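Local structure of soluble lytic transglycosylase B3 (Pseudomonas aeruginosa, 5ANZ) at residues R391-W403 / G407-T419. The protein probably acts as a peptidoglycan lytic transglycosylase, cleaving bacterial cell-wall glycan strands, and carries a calcium ion and a putative peptidoglycan-binding domain. Residues are numbered along the deposited sequence; the frame is centred on the assembly and turned at random.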
ATOM      1  N   ARG A 391     -16.079   8.341   8.544  1.00 32.82           N
ATOM      2  CA  ARG A 391     -16.683   7.085   8.961  1.00 30.16           C
ATOM      3  C   ARG A 391     -17.501   7.298  10.232  1.00 30.21           C
ATOM      4  O   ARG A 391     -18.567   6.707  10.412  1.00 37.73           O
ATOM      5  CB  ARG A 391     -15.610   6.004   9.169  1.00 30.97           C
ATOM      6  CG  ARG A 391     -15.019   5.499   7.857  1.00 32.07           C
ATOM      7  CD  ARG A 391     -14.204   4.229   8.045  1.00 36.00           C
ATOM      8  NE  ARG A 391     -13.049   4.452   8.907  1.00 40.65           N
ATOM      9  CZ  ARG A 391     -11.856   4.842   8.472  1.00 44.60           C
ATOM     10  NH1 ARG A 391     -11.651   5.052   7.176  1.00 43.79           N
ATOM     11  NH2 ARG A 391     -10.863   5.020   9.335  1.00 38.98           N
ATOM     12  N   LYS A 392     -17.003   8.166  11.101  1.00 33.97           N
ATOM     13  CA  LYS A 392     -17.709   8.516  12.324  1.00 36.51           C
ATOM     14  C   LYS A 392     -19.073   9.119  11.989  1.00 35.11           C
ATOM     15  O   LYS A 392     -20.104   8.750  12.565  1.00 34.00           O
ATOM     16  CB  LYS A 392     -16.869   9.495  13.146  1.00 38.71           C
ATOM     17  CG  LYS A 392     -17.230   9.569  14.609  1.00 49.52           C
ATOM     18  CD  LYS A 392     -16.236  10.444  15.361  1.00 53.41           C
ATOM     19  CE  LYS A 392     -16.553  10.481  16.845  1.00 64.11           C
ATOM     20  NZ  LYS A 392     -16.472   9.124  17.461  1.00 69.46           N
ATOM     21  N   ALA A 393     -19.066  10.048  11.039  1.00 31.12           N
ATOM     22  CA  ALA A 393     -20.277  10.724  10.608  1.00 33.18           C
ATOM     23  C   ALA A 393     -21.213   9.746   9.931  1.00 31.41           C
ATOM     24  O   ALA A 393     -22.425   9.789  10.122  1.00 30.46           O
ATOM     25  CB  ALA A 393     -19.934  11.857   9.667  1.00 31.53           C
ATOM     26  N   ILE A 394     -20.642   8.869   9.114  1.00 30.05           N
ATOM     27  CA  ILE A 394     -21.436   7.862   8.440  1.00 32.77           C
ATOM     28  C   ILE A 394     -22.139   6.973   9.464  1.00 29.04           C
ATOM     29  O   ILE A 394     -23.338   6.729   9.348  1.00 29.29           O
ATOM     30  CB  ILE A 394     -20.570   7.018   7.490  1.00 28.65           C
ATOM     31  CG1 ILE A 394     -20.104   7.885   6.326  1.00 28.91           C
ATOM     32  CG2 ILE A 394     -21.344   5.814   6.972  1.00 29.88           C
ATOM     33  CD1 ILE A 394     -19.046   7.224   5.478  1.00 30.56           C
ATOM     34  N   ARG A 395     -21.405   6.511  10.473  1.00 29.33           N
ATOM     35  CA  ARG A 395     -21.992   5.640  11.490  1.00 29.97           C
ATOM     36  C   ARG A 395     -23.138   6.326  12.237  1.00 33.44           C
ATOM     37  O   ARG A 395     -24.153   5.695  12.540  1.00 33.74           O
ATOM     38  CB  ARG A 395     -20.926   5.177  12.479  1.00 34.29           C
ATOM     39  CG  ARG A 395     -19.888   4.283  11.853  1.00 31.69           C
ATOM     40  CD  ARG A 395     -19.067   3.591  12.928  1.00 31.87           C
ATOM     41  NE  ARG A 395     -18.389   2.420  12.390  1.00 47.38           N
ATOM     42  CZ  ARG A 395     -17.124   2.403  11.991  1.00 56.29           C
ATOM     43  NH1 ARG A 395     -16.384   3.503  12.080  1.00 37.89           N
ATOM     44  NH2 ARG A 395     -16.602   1.277  11.514  1.00 61.36           N
ATOM     45  N   ALA A 396     -22.988   7.613  12.531  1.00 31.31           N
ATOM     46  CA  ALA A 396     -24.057   8.335  13.229  1.00 32.66           C
ATOM     47  C   ALA A 396     -25.302   8.416  12.346  1.00 33.36           C
ATOM     48  O   ALA A 396     -26.436   8.291  12.818  1.00 33.81           O
ATOM     49  CB  ALA A 396     -23.602   9.731  13.623  1.00 34.47           C
ATOM     50  N   CYS A 397     -25.074   8.613  11.048  1.00 33.55           N
ATOM     51  CA  CYS A 397     -26.176   8.717  10.110  1.00 31.88           C
ATOM     52  C   CYS A 397     -26.866   7.367   9.928  1.00 36.62           C
ATOM     53  O   CYS A 397     -28.101   7.290   9.880  1.00 33.04           O
ATOM     54  CB  CYS A 397     -25.675   9.252   8.771  1.00 31.29           C
ATOM     55  SG  CYS A 397     -26.996   9.678   7.629  1.00 40.03           S
ATOM     56  N   GLN A 398     -26.073   6.303   9.837  1.00 31.21           N
ATOM     57  CA  GLN A 398     -26.636   4.961   9.707  1.00 36.06           C
ATOM     58  C   GLN A 398     -27.524   4.641  10.911  1.00 37.33           C
ATOM     59  O   GLN A 398     -28.634   4.124  10.763  1.00 33.81           O
ATOM     60  CB  GLN A 398     -25.519   3.924   9.549  1.00 31.22           C
ATOM     61  CG  GLN A 398     -24.792   4.041   8.221  1.00 29.80           C
ATOM     62  CD  GLN A 398     -23.567   3.148   8.136  1.00 34.72           C
ATOM     63  OE1 GLN A 398     -22.759   3.090   9.065  1.00 31.26           O
ATOM     64  NE2 GLN A 398     -23.422   2.448   7.013  1.00 36.26           N
ATOM     65  N   GLN A 399     -27.043   4.976  12.103  1.00 33.02           N
ATOM     66  CA  GLN A 399     -27.813   4.752  13.322  1.00 37.26           C
ATOM     67  C   GLN A 399     -29.107   5.565  13.318  1.00 40.14           C
ATOM     68  O   GLN A 399     -30.142   5.093  13.785  1.00 42.89           O
ATOM     69  CB  GLN A 399     -26.960   5.080  14.552  1.00 42.76           C
ATOM     70  CG  GLN A 399     -25.873   4.040  14.806  1.00 62.88           C
ATOM     71  CD  GLN A 399     -24.757   4.534  15.709  1.00 78.50           C
ATOM     72  OE1 GLN A 399     -24.368   5.700  15.657  1.00 83.05           O
ATOM     73  NE2 GLN A 399     -24.231   3.640  16.540  1.00 86.74           N
ATOM     74  N   GLU A 400     -29.054   6.776  12.776  1.00 35.92           N
ATOM     75  CA  GLU A 400     -30.249   7.609  12.681  1.00 37.67           C
ATOM     76  C   GLU A 400     -31.314   6.942  11.815  1.00 46.18           C
ATOM     77  O   GLU A 400     -32.514   7.042  12.095  1.00 43.14           O
ATOM     78  CB  GLU A 400     -29.906   8.988  12.119  1.00 43.39           C
ATOM     79  CG  GLU A 400     -31.092   9.944  12.120  1.00 56.71           C
ATOM     80  CD  GLU A 400     -30.718  11.355  11.706  1.00 64.36           C
ATOM     81  OE1 GLU A 400     -29.572  11.565  11.263  1.00 63.08           O
ATOM     82  OE2 GLU A 400     -31.576  12.255  11.825  1.00 65.85           O
ATOM     83  N   PHE A 401     -30.858   6.261  10.768  1.00 37.98           N
ATOM     84  CA  PHE A 401     -31.738   5.537   9.858  1.00 40.99           C
ATOM     85  C   PHE A 401     -32.090   4.146  10.387  1.00 45.34           C
ATOM     86  O   PHE A 401     -32.973   3.478   9.851  1.00 48.03           O
ATOM     87  CB  PHE A 401     -31.082   5.410   8.478  1.00 41.18           C
ATOM     88  CG  PHE A 401     -30.870   6.724   7.773  1.00 36.70           C
ATOM     89  CD1 PHE A 401     -31.629   7.838   8.095  1.00 45.50           C
ATOM     90  CD2 PHE A 401     -29.901   6.842   6.780  1.00 40.16           C
ATOM     91  CE1 PHE A 401     -31.434   9.051   7.440  1.00 49.40           C
ATOM     92  CE2 PHE A 401     -29.702   8.053   6.118  1.00 38.63           C
ATOM     93  CZ  PHE A 401     -30.468   9.156   6.451  1.00 44.75           C
ATOM     94  N   GLY A 402     -31.394   3.708  11.434  1.00 37.93           N
ATOM     95  CA  GLY A 402     -31.629   2.395  12.012  1.00 39.03           C
ATOM     96  C   GLY A 402     -30.884   1.290  11.291  1.00 39.87           C
ATOM     97  O   GLY A 402     -31.215   0.107  11.427  1.00 42.12           O
ATOM     98  N   TRP A 403     -29.879   1.683  10.518  1.00 43.14           N
ATOM     99  CA  TRP A 403     -29.056   0.750   9.760  1.00 35.16           C
ATOM    100  C   TRP A 403     -27.868   0.274  10.585  1.00 44.10           C
ATOM    101  O   TRP A 403     -27.451   0.953  11.518  1.00 36.83           O
ATOM    102  CB  TRP A 403     -28.534   1.400   8.482  1.00 35.70           C
ATOM    103  CG  TRP A 403     -29.568   1.852   7.493  1.00 35.59           C
ATOM    104  CD1 TRP A 403     -30.923   1.799   7.624  1.00 43.18           C
ATOM    105  CD2 TRP A 403     -29.309   2.423   6.210  1.00 38.10           C
ATOM    106  NE1 TRP A 403     -31.527   2.308   6.496  1.00 43.02           N
ATOM    107  CE2 TRP A 403     -30.554   2.697   5.613  1.00 40.15           C
ATOM    108  CE3 TRP A 403     -28.140   2.733   5.506  1.00 41.72           C
ATOM    109  CZ2 TRP A 403     -30.666   3.266   4.346  1.00 44.52           C
ATOM    110  CZ3 TRP A 403     -28.253   3.295   4.246  1.00 45.56           C
ATOM    111  CH2 TRP A 403     -29.508   3.556   3.679  1.00 42.46           C
ATOM    112  N   GLY A 407     -19.988   2.103   8.999  1.00 33.41           N
ATOM    113  CA  GLY A 407     -19.164   3.185   8.486  1.00 30.52           C
ATOM    114  C   GLY A 407     -18.816   3.048   7.019  1.00 34.77           C
ATOM    115  O   GLY A 407     -17.984   3.788   6.501  1.00 35.45           O
ATOM    116  N   TYR A 408     -19.457   2.100   6.346  1.00 32.59           N
ATOM    117  CA  TYR A 408     -19.206   1.865   4.928  1.00 31.68           C
ATOM    118  C   TYR A 408     -20.315   2.493   4.086  1.00 33.14           C
ATOM    119  O   TYR A 408     -21.451   2.020   4.097  1.00 32.02           O
ATOM    120  CB  TYR A 408     -19.100   0.361   4.656  1.00 32.54           C
ATOM    121  CG  TYR A 408     -18.751   0.020   3.229  1.00 35.05           C
ATOM    122  CD1 TYR A 408     -17.445   0.133   2.770  1.00 40.16           C
ATOM    123  CD2 TYR A 408     -19.726  -0.425   2.344  1.00 34.31           C
ATOM    124  CE1 TYR A 408     -17.120  -0.179   1.466  1.00 40.19           C
ATOM    125  CE2 TYR A 408     -19.411  -0.738   1.038  1.00 36.11           C
ATOM    126  CZ  TYR A 408     -18.106  -0.615   0.605  1.00 38.52           C
ATOM    127  OH  TYR A 408     -17.781  -0.923  -0.692  1.00 43.91           O
ATOM    128  N   PRO A 409     -19.994   3.575   3.363  1.00 33.54           N
ATOM    129  CA  PRO A 409     -21.018   4.298   2.608  1.00 38.57           C
ATOM    130  C   PRO A 409     -21.314   3.648   1.261  1.00 39.66           C
ATOM    131  O   PRO A 409     -20.403   3.136   0.611  1.00 41.71           O
ATOM    132  CB  PRO A 409     -20.382   5.674   2.412  1.00 37.16           C
ATOM    133  CG  PRO A 409     -18.928   5.340   2.216  1.00 32.09           C
ATOM    134  CD  PRO A 409     -18.661   4.187   3.188  1.00 31.97           C
ATOM    135  N   THR A 410     -22.579   3.690   0.854  1.00 38.14           N
ATOM    136  CA  THR A 410     -23.027   3.092  -0.399  1.00 35.52           C
ATOM    137  C   THR A 410     -23.913   4.077  -1.148  1.00 37.58           C
ATOM    138  O   THR A 410     -24.416   5.026  -0.552  1.00 35.88           O
ATOM    139  CB  THR A 410     -23.831   1.804  -0.147  1.00 43.73           C
ATOM    140  OG1 THR A 410     -24.943   2.111   0.702  1.00 42.01           O
ATOM    141  CG2 THR A 410     -22.969   0.748   0.522  1.00 45.04           C
ATOM    142  N   PRO A 411     -24.128   3.847  -2.450  1.00 40.84           N
ATOM    143  CA  PRO A 411     -25.095   4.664  -3.190  1.00 42.12           C
ATOM    144  C   PRO A 411     -26.447   4.791  -2.477  1.00 45.75           C
ATOM    145  O   PRO A 411     -27.061   5.857  -2.519  1.00 42.88           O
ATOM    146  CB  PRO A 411     -25.241   3.904  -4.509  1.00 44.82           C
ATOM    147  CG  PRO A 411     -23.887   3.294  -4.715  1.00 47.08           C
ATOM    148  CD  PRO A 411     -23.389   2.926  -3.334  1.00 44.21           C
ATOM    149  N   ALA A 412     -26.891   3.720  -1.821  1.00 44.12           N
ATOM    150  CA  ALA A 412     -28.188   3.717  -1.154  1.00 43.60           C
ATOM    151  C   ALA A 412     -28.210   4.707   0.012  1.00 37.48           C
ATOM    152  O   ALA A 412     -29.235   5.335   0.281  1.00 39.42           O
ATOM    153  CB  ALA A 412     -28.533   2.321  -0.671  1.00 51.21           C
ATOM    154  N   LEU A 413     -27.077   4.850   0.698  1.00 37.05           N
ATOM    155  CA  LEU A 413     -26.968   5.848   1.764  1.00 35.68           C
ATOM    156  C   LEU A 413     -27.079   7.254   1.191  1.00 36.43           C
ATOM    157  O   LEU A 413     -27.787   8.108   1.726  1.00 38.47           O
ATOM    158  CB  LEU A 413     -25.648   5.705   2.515  1.00 34.67           C
ATOM    159  CG  LEU A 413     -25.366   6.747   3.598  1.00 36.79           C
ATOM    160  CD1 LEU A 413     -26.457   6.737   4.660  1.00 34.91           C
ATOM    161  CD2 LEU A 413     -23.996   6.484   4.223  1.00 35.96           C
ATOM    162  N   LEU A 414     -26.366   7.492   0.097  1.00 35.69           N
ATOM    163  CA  LEU A 414     -26.463   8.762  -0.592  1.00 37.10           C
ATOM    164  C   LEU A 414     -27.902   9.027  -1.074  1.00 41.41           C
ATOM    165  O   LEU A 414     -28.395  10.154  -0.978  1.00 41.73           O
ATOM    166  CB  LEU A 414     -25.487   8.800  -1.770  1.00 38.10           C
ATOM    167  CG  LEU A 414     -25.214  10.185  -2.351  1.00 47.80           C
ATOM    168  CD1 LEU A 414     -24.717  11.124  -1.257  1.00 52.53           C
ATOM    169  CD2 LEU A 414     -24.201  10.085  -3.476  1.00 49.91           C
ATOM    170  N   ASP A 415     -28.574   7.992  -1.583  1.00 40.47           N
ATOM    171  CA  ASP A 415     -29.957   8.138  -2.062  1.00 43.08           C
ATOM    172  C   ASP A 415     -30.926   8.464  -0.924  1.00 51.90           C
ATOM    173  O   ASP A 415     -31.870   9.239  -1.096  1.00 53.09           O
ATOM    174  CB  ASP A 415     -30.429   6.869  -2.774  1.00 44.66           C
ATOM    175  CG  ASP A 415     -29.774   6.678  -4.125  1.00 62.68           C
ATOM    176  OD1 ASP A 415     -29.340   7.684  -4.728  1.00 62.04           O
ATOM    177  OD2 ASP A 415     -29.700   5.518  -4.586  1.00 75.37           O
ATOM    178  N   ARG A 416     -30.707   7.850   0.230  1.00 49.67           N
ATOM    179  CA  ARG A 416     -31.546   8.116   1.394  1.00 53.19           C
ATOM    180  C   ARG A 416     -31.353   9.558   1.854  1.00 50.10           C
ATOM    181  O   ARG A 416     -32.316  10.263   2.155  1.00 51.52           O
ATOM    182  CB  ARG A 416     -31.226   7.139   2.528  1.00 38.82           C
ATOM    183  CG  ARG A 416     -31.965   7.423   3.822  1.00 59.73           C
ATOM    184  CD  ARG A 416     -33.469   7.245   3.668  1.00 65.11           C
ATOM    185  NE  ARG A 416     -34.035   6.487   4.781  1.00 67.12           N
ATOM    186  CZ  ARG A 416     -34.365   7.017   5.954  1.00 76.61           C
ATOM    187  NH1 ARG A 416     -34.186   8.312   6.174  1.00 82.48           N
ATOM    188  NH2 ARG A 416     -34.874   6.249   6.910  1.00 73.82           N
ATOM    189  N   LEU A 417     -30.095   9.988   1.887  1.00 47.48           N
ATOM    190  CA  LEU A 417     -29.733  11.336   2.308  1.00 41.94           C
ATOM    191  C   LEU A 417     -30.373  12.439   1.472  1.00 52.77           C
ATOM    192  O   LEU A 417     -30.649  13.520   1.988  1.00 57.70           O
ATOM    193  CB  LEU A 417     -28.211  11.494   2.278  1.00 38.36           C
ATOM    194  CG  LEU A 417     -27.483  10.932   3.500  1.00 41.94           C
ATOM    195  CD1 LEU A 417     -25.999  10.764   3.219  1.00 43.56           C
ATOM    196  CD2 LEU A 417     -27.694  11.848   4.692  1.00 46.10           C
ATOM    197  N   ARG A 418     -30.611  12.180   0.189  1.00 53.76           N
ATOM    198  CA  ARG A 418     -31.152  13.214  -0.687  1.00 61.70           C
ATOM    199  C   ARG A 418     -32.636  13.038  -1.007  1.00 68.86           C
ATOM    200  O   ARG A 418     -33.098  13.479  -2.059  1.00 77.74           O
ATOM    201  CB  ARG A 418     -30.360  13.276  -1.994  1.00 65.77           C
ATOM    202  CG  ARG A 418     -30.299  11.968  -2.760  1.00 72.50           C
ATOM    203  CD  ARG A 418     -29.981  12.210  -4.226  1.00 79.46           C
ATOM    204  NE  ARG A 418     -29.106  11.182  -4.783  1.00 83.38           N
ATOM    205  CZ  ARG A 418     -27.785  11.299  -4.867  1.00 83.99           C
ATOM    206  NH1 ARG A 418     -27.191  12.398  -4.426  1.00 83.28           N
ATOM    207  NH2 ARG A 418     -27.057  10.322  -5.391  1.00 84.79           N
ATOM    208  N   THR A 419     -33.382  12.408  -0.104  1.00 73.00           N
ATOM    209  CA  THR A 419     -34.824  12.247  -0.293  1.00 78.64           C
ATOM    210  C   THR A 419     -35.528  13.595  -0.432  1.00 86.63           C
ATOM    211  O   THR A 419     -36.732  13.703  -0.198  1.00 91.46           O
ATOM    212  CB  THR A 419     -35.473  11.477   0.871  1.00 75.74           C
ATOM    213  OG1 THR A 419     -35.060  12.053   2.116  1.00 76.71           O
ATOM    214  CG2 THR A 419     -35.080  10.008   0.828  1.00 72.92           C
TER
HETATM  215  O   HOH W   1     -24.140   2.732   3.937  1.00 48.22           O
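Arg416 sets out with CG opposite its backbone N (chi1 175°) and then bends at chi2 and chi3, a course that lays CG and the guanidinium over one face of Phe401. Arg416 CG sits 3.6 Å from the centroid of the Phe401 ring as a CH-pi donor, and Arg416 CZ lies 4.0 Å from it in a cation-pi contact, the guanidinium and ring planes 36° apart. Leu413 CD1 and Leu417 CD2 meet the edge of this ring instead. The chain of Gln398, extended beyond CG, carries OE1 to Gly407 N, which donates at 2.9 Å to a lone pair in the carbonyl plane. The NE2 of Gln398 donates to Asp406 and to a water that passes a hydrogen bond on to Tyr408 O, so both ends of the amide hold the loop and its rotation is fixed. Between these two anchors runs an apolar seam. Ile394 reaches Pro409 CB with CD1 (3.7 Å) and Leu413 with CG2, Cys397 SG touches Leu417 CD2 at 3.7 Å, and Trp403 brings CZ3 against Leu413 CD1 (3.9 Å) just past Gly402, the C-prime residue of the Schellman motif that ends the helix. Helix 362-374 adds Leu368 and Leu372 to this core of the putative peptidoglycan-binding domain, and Arg391 and Arg395 both bridge to Glu269. Helices 391-401 and 411-417, inclined at 66°, are thus joined by apolar side chains in the middle, a directional amide bond at the loop and a cation on an aromatic face at the outer end, where exposed Arg416 can probably stay hydrated while CG covers part of the ring face.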